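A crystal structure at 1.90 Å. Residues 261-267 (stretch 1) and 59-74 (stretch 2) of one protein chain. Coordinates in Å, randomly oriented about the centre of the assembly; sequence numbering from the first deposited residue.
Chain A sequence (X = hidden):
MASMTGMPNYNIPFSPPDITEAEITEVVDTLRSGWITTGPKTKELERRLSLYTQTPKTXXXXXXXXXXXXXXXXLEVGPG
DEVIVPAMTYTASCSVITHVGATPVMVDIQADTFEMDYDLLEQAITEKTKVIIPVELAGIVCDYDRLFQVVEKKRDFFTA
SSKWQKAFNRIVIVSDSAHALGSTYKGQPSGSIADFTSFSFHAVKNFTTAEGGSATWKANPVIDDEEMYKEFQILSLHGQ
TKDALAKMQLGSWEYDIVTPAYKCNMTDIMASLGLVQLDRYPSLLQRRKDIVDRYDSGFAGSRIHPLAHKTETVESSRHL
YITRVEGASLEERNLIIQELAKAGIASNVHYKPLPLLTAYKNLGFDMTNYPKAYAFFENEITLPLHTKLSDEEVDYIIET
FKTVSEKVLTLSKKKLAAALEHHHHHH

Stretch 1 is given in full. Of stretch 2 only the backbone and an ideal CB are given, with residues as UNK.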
# COMPACT_ATOMS: atom_id res chain seq x y z
N ALA A 261 -11.71 1.93 4.19
CA ALA A 261 -10.92 1.94 2.98
C ALA A 261 -9.46 1.49 3.22
O ALA A 261 -9.23 0.61 4.06
CB ALA A 261 -11.03 3.28 2.31
N TYR A 262 -8.51 1.97 2.42
CA TYR A 262 -7.26 1.27 2.11
C TYR A 262 -6.09 2.16 2.56
O TYR A 262 -6.31 3.21 3.24
CB TYR A 262 -7.18 0.85 0.60
CG TYR A 262 -8.41 0.13 0.21
CD1 TYR A 262 -8.53 -1.24 0.42
CD2 TYR A 262 -9.53 0.83 -0.27
CE1 TYR A 262 -9.74 -1.91 0.14
CE2 TYR A 262 -10.71 0.19 -0.54
CZ TYR A 262 -10.82 -1.17 -0.29
OH TYR A 262 -12.03 -1.75 -0.56
N LYS A 263 -4.87 1.77 2.21
CA LYS A 263 -3.70 2.37 2.77
C LYS A 263 -2.67 2.30 1.67
O LYS A 263 -1.88 1.36 1.60
CB LYS A 263 -3.30 1.61 4.06
CG LYS A 263 -2.09 2.12 4.77
CD LYS A 263 -2.14 3.63 5.02
CE LYS A 263 -0.89 4.12 5.76
NZ LYS A 263 -0.69 5.59 5.66
N CYS A 264 -2.70 3.30 0.77
CA CYS A 264 -1.77 3.31 -0.33
C CYS A 264 -1.31 4.66 -0.77
O CYS A 264 -0.95 4.85 -1.93
CB CYS A 264 -2.37 2.53 -1.52
SG CYS A 264 -4.01 3.09 -2.01
N ASN A 265 -1.18 5.56 0.18
CA ASN A 265 -0.63 6.91 -0.03
C ASN A 265 0.86 6.89 -0.32
O ASN A 265 1.55 5.89 -0.03
CB ASN A 265 -0.88 7.80 1.21
CG ASN A 265 -0.30 7.19 2.46
OD1 ASN A 265 -0.63 6.03 2.83
ND2 ASN A 265 0.52 7.93 3.17
N MET A 266 1.31 7.94 -1.03
CA MET A 266 2.73 8.20 -1.35
C MET A 266 3.39 9.05 -0.30
O MET A 266 2.81 10.07 0.16
CB MET A 266 2.88 8.89 -2.73
CG MET A 266 4.33 9.05 -3.10
SD MET A 266 4.70 9.92 -4.61
CE MET A 266 4.40 8.52 -5.72
N THR A 267 4.60 8.65 0.12
CA THR A 267 5.34 9.42 1.08
C THR A 267 6.12 10.54 0.35
O THR A 267 6.44 10.42 -0.85
CB THR A 267 6.38 8.59 1.83
OG1 THR A 267 7.33 8.06 0.90
CG2 THR A 267 5.76 7.42 2.62
N UNK A 59 -3.38 11.93 -8.49
CA UNK A 59 -3.36 11.30 -7.14
C UNK A 59 -2.17 10.37 -7.12
O UNK A 59 -2.13 9.39 -7.86
CB UNK A 59 -4.65 10.55 -6.83
N UNK A 60 -1.16 10.75 -6.35
CA UNK A 60 0.07 9.99 -6.28
C UNK A 60 -0.12 8.95 -5.19
O UNK A 60 -0.65 9.27 -4.11
CB UNK A 60 1.28 10.89 -6.01
N UNK A 61 0.24 7.71 -5.51
CA UNK A 61 -0.01 6.58 -4.62
C UNK A 61 1.22 5.66 -4.59
O UNK A 61 2.27 5.94 -5.23
CB UNK A 61 -1.25 5.81 -5.07
N UNK A 62 1.12 4.55 -3.87
CA UNK A 62 2.32 3.69 -3.66
C UNK A 62 2.64 2.65 -4.71
O UNK A 62 3.69 2.00 -4.63
CB UNK A 62 2.17 2.95 -2.33
N UNK A 63 1.76 2.51 -5.71
CA UNK A 63 1.97 1.62 -6.85
C UNK A 63 0.95 1.94 -7.92
O UNK A 63 -0.09 2.59 -7.62
CB UNK A 63 1.87 0.15 -6.43
N UNK A 64 1.26 1.56 -9.15
CA UNK A 64 0.27 1.60 -10.20
C UNK A 64 -0.88 0.65 -9.91
O UNK A 64 -2.01 0.90 -10.37
CB UNK A 64 0.91 1.26 -11.55
N UNK A 65 -0.58 -0.50 -9.29
CA UNK A 65 -1.60 -1.46 -8.99
C UNK A 65 -2.63 -0.84 -8.05
O UNK A 65 -3.84 -1.02 -8.29
CB UNK A 65 -0.99 -2.72 -8.38
N UNK A 66 -2.16 -0.12 -7.00
CA UNK A 66 -3.04 0.68 -6.16
C UNK A 66 -3.90 1.66 -6.95
O UNK A 66 -5.11 1.80 -6.68
CB UNK A 66 -2.21 1.45 -5.13
N UNK A 67 -3.27 2.39 -7.90
CA UNK A 67 -3.99 3.39 -8.67
C UNK A 67 -5.08 2.77 -9.51
O UNK A 67 -6.22 3.25 -9.53
CB UNK A 67 -3.02 4.17 -9.56
N UNK A 68 -4.74 1.70 -10.23
CA UNK A 68 -5.73 1.02 -11.08
C UNK A 68 -6.87 0.44 -10.23
O UNK A 68 -8.06 0.64 -10.53
CB UNK A 68 -5.06 -0.09 -11.89
N UNK A 69 -6.54 -0.23 -9.15
CA UNK A 69 -7.60 -0.65 -8.22
C UNK A 69 -8.49 0.49 -7.77
O UNK A 69 -9.74 0.33 -7.71
CB UNK A 69 -6.98 -1.31 -6.99
N UNK A 70 -7.89 1.60 -7.33
CA UNK A 70 -8.71 2.72 -6.82
C UNK A 70 -9.62 3.30 -7.87
O UNK A 70 -10.75 3.67 -7.57
CB UNK A 70 -7.81 3.83 -6.27
N UNK A 71 -9.14 3.38 -9.10
CA UNK A 71 -10.00 3.81 -10.21
C UNK A 71 -11.26 2.92 -10.28
O UNK A 71 -12.39 3.42 -10.32
CB UNK A 71 -9.23 3.76 -11.53
N UNK A 72 -11.03 1.60 -10.26
CA UNK A 72 -12.13 0.68 -10.24
C UNK A 72 -13.03 0.88 -9.05
O UNK A 72 -14.25 0.81 -9.19
CB UNK A 72 -11.61 -0.76 -10.26
N UNK A 73 -12.45 1.11 -7.87
CA UNK A 73 -13.28 1.32 -6.68
C UNK A 73 -14.04 2.66 -6.71
O UNK A 73 -15.18 2.73 -6.25
CB UNK A 73 -12.40 1.26 -5.43
N UNK A 74 -13.45 3.68 -7.32
CA UNK A 74 -14.14 5.00 -7.46
C UNK A 74 -15.34 4.81 -8.43
O UNK A 74 -16.47 5.25 -8.15
CB UNK A 74 -13.18 6.07 -7.98

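At 59 the ideal CB has nothing of stretch 1 within 5.5 Å. The extended backbone suits a beta-branched residue but demands none; it is Val-59.

At 60 the CA-to-CB bond points sideways, and the ideal CB already lies 3.8 Å from Met-266 SD. A small or slender apolar residue suits a place beside a thioether. It is Cys-60, whose CB packs on that sulfur. Its carbonyl O accepts from a water at 2.6 Å, and the same water accepts from Met-266 N at 3.0 Å, joining two backbones that do not bond directly here.

The ideal CB of 61 is 3.3 Å from Cys-264 O, a tight approach, while the bond points away overall. A side chain that leaves this carbonyl and can reach the Cys-264 sulfur fits, and several aliphatic residues could do so. Leu-61 brings its CD2 to 4.3 Å from Cys-264 SG. Its own O lies 3.4 Å from Met-266 CE.

Position 62 offers its backbone N to Cys-264 O, a hydrogen bond of 2.9 Å with a bent angle of 138°. The ideal CB stands near two carbonyl oxygens, 3.7 Å from Cys-264 O and 3.8 Å from Asn-265 O, so a polar side chain able to donate is favoured: Asn, Ser, Thr or Gln. The residue is Asn-62. Its ND2 donates at 3.1 Å to a water that in turn donates to Asn-265 O at 2.7 Å, while its OD1 rests 3.6 Å from Cys-264 CB.

Position 63 immediately precedes the helix, where Ser, Thr, Asp or Asn can cap free amides. Ser-63 does so: its OG accepts from the backbone N of 66 at 2.8 Å, nearly straight at 173°. Positions 64 and 65 are out of reach of stretch 1, leaving many helix-compatible choices; they are Ala-64 and Thr-65.

At 66 CA-to-CB points toward stretch 1, and the ideal CB is 3.8 Å from Cys-264 CB. So close an approach suits a small residue, and Ala-66 packs its CB 3.7 Å from Cys-264 CB. Positions 67 and 68 make no contact; they are Ala-67 and Leu-68.

Position 69 points toward stretch 1 but stops short of contact, so a longer polar chain is plausible. Glu-69 turns instead to a partner one helical turn on.

At 70 the bond points sideways, yet Cys-264 SG and the Tyr-262 ring offer an apolar target to a branched chain. Leu-70 reaches both, CD1 to Cys-264 SG at 3.8 Å and CD2 to Tyr-262 CD2 at 4.2 Å.

Positions 71 and 72 are out of reach, so many helix formers would do; they are Ile-71 and Leu-72. Position 73 points toward the tyrosine, its ideal CB 5.3 Å from Tyr-262 CE2, inviting a long polar chain such as Arg, Lys or Gln. Arg-73 lays one guanidinium face against Tyr-262 OH, 2.8 Å from NH1 but too poorly angled for a hydrogen bond; its NH2 forms a salt bridge with Glu-69 OE2 at 2.8 Å. Position 74 is likewise out of reach; it is Val-74.

Stretch 2 59-74: VCLNSATAALELILRV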
# COMPACT_ATOMS: atom_id res chain seq x y z
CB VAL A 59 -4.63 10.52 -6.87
CG1 VAL A 59 -4.57 9.89 -5.46
CG2 VAL A 59 -5.84 11.40 -7.02
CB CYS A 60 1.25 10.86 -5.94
SG CYS A 60 1.96 11.66 -7.37
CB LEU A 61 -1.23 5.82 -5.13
CG LEU A 61 -2.58 6.56 -5.29
CD1 LEU A 61 -3.56 5.77 -6.12
CD2 LEU A 61 -3.15 6.86 -3.95
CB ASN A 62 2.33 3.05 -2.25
CG ASN A 62 1.29 1.93 -2.09
OD1 ASN A 62 0.68 1.45 -3.06
ND2 ASN A 62 1.06 1.54 -0.83
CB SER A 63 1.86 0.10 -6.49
OG SER A 63 0.53 -0.29 -6.28
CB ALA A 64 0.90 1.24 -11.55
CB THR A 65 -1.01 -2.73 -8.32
OG1 THR A 65 -0.06 -3.33 -9.19
CG2 THR A 65 -2.06 -3.75 -8.06
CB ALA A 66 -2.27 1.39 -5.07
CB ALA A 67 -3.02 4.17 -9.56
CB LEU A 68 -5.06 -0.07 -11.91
CG LEU A 68 -5.76 -0.61 -13.16
CD1 LEU A 68 -6.21 0.47 -14.14
CD2 LEU A 68 -4.83 -1.63 -13.85
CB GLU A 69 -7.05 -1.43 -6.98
CG GLU A 69 -8.14 -2.16 -6.23
CD GLU A 69 -7.65 -3.26 -5.28
OE1 GLU A 69 -6.55 -3.84 -5.48
OE2 GLU A 69 -8.38 -3.61 -4.32
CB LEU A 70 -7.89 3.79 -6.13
CG LEU A 70 -7.29 3.39 -4.76
CD1 LEU A 70 -6.80 4.65 -4.06
CD2 LEU A 70 -8.23 2.60 -3.87
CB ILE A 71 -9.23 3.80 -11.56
CG1 ILE A 71 -8.14 4.88 -11.53
CG2 ILE A 71 -10.19 4.02 -12.72
CD1 ILE A 71 -7.12 4.80 -12.65
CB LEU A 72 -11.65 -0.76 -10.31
CG LEU A 72 -10.88 -1.19 -11.55
CD1 LEU A 72 -10.62 -2.70 -11.44
CD2 LEU A 72 -11.62 -0.86 -12.83
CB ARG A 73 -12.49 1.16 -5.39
CG ARG A 73 -11.96 -0.24 -5.19
CD ARG A 73 -11.22 -0.41 -3.88
NE ARG A 73 -10.78 -1.78 -3.73
CZ ARG A 73 -11.52 -2.82 -3.37
NH1 ARG A 73 -12.81 -2.71 -3.05
NH2 ARG A 73 -10.95 -4.02 -3.31
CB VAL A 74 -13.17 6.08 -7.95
CG1 VAL A 74 -13.92 7.29 -8.50
CG2 VAL A 74 -12.20 6.46 -6.82
O HOH W 1 -0.69 10.12 -1.66
O HOH W 2 2.35 3.57 1.11
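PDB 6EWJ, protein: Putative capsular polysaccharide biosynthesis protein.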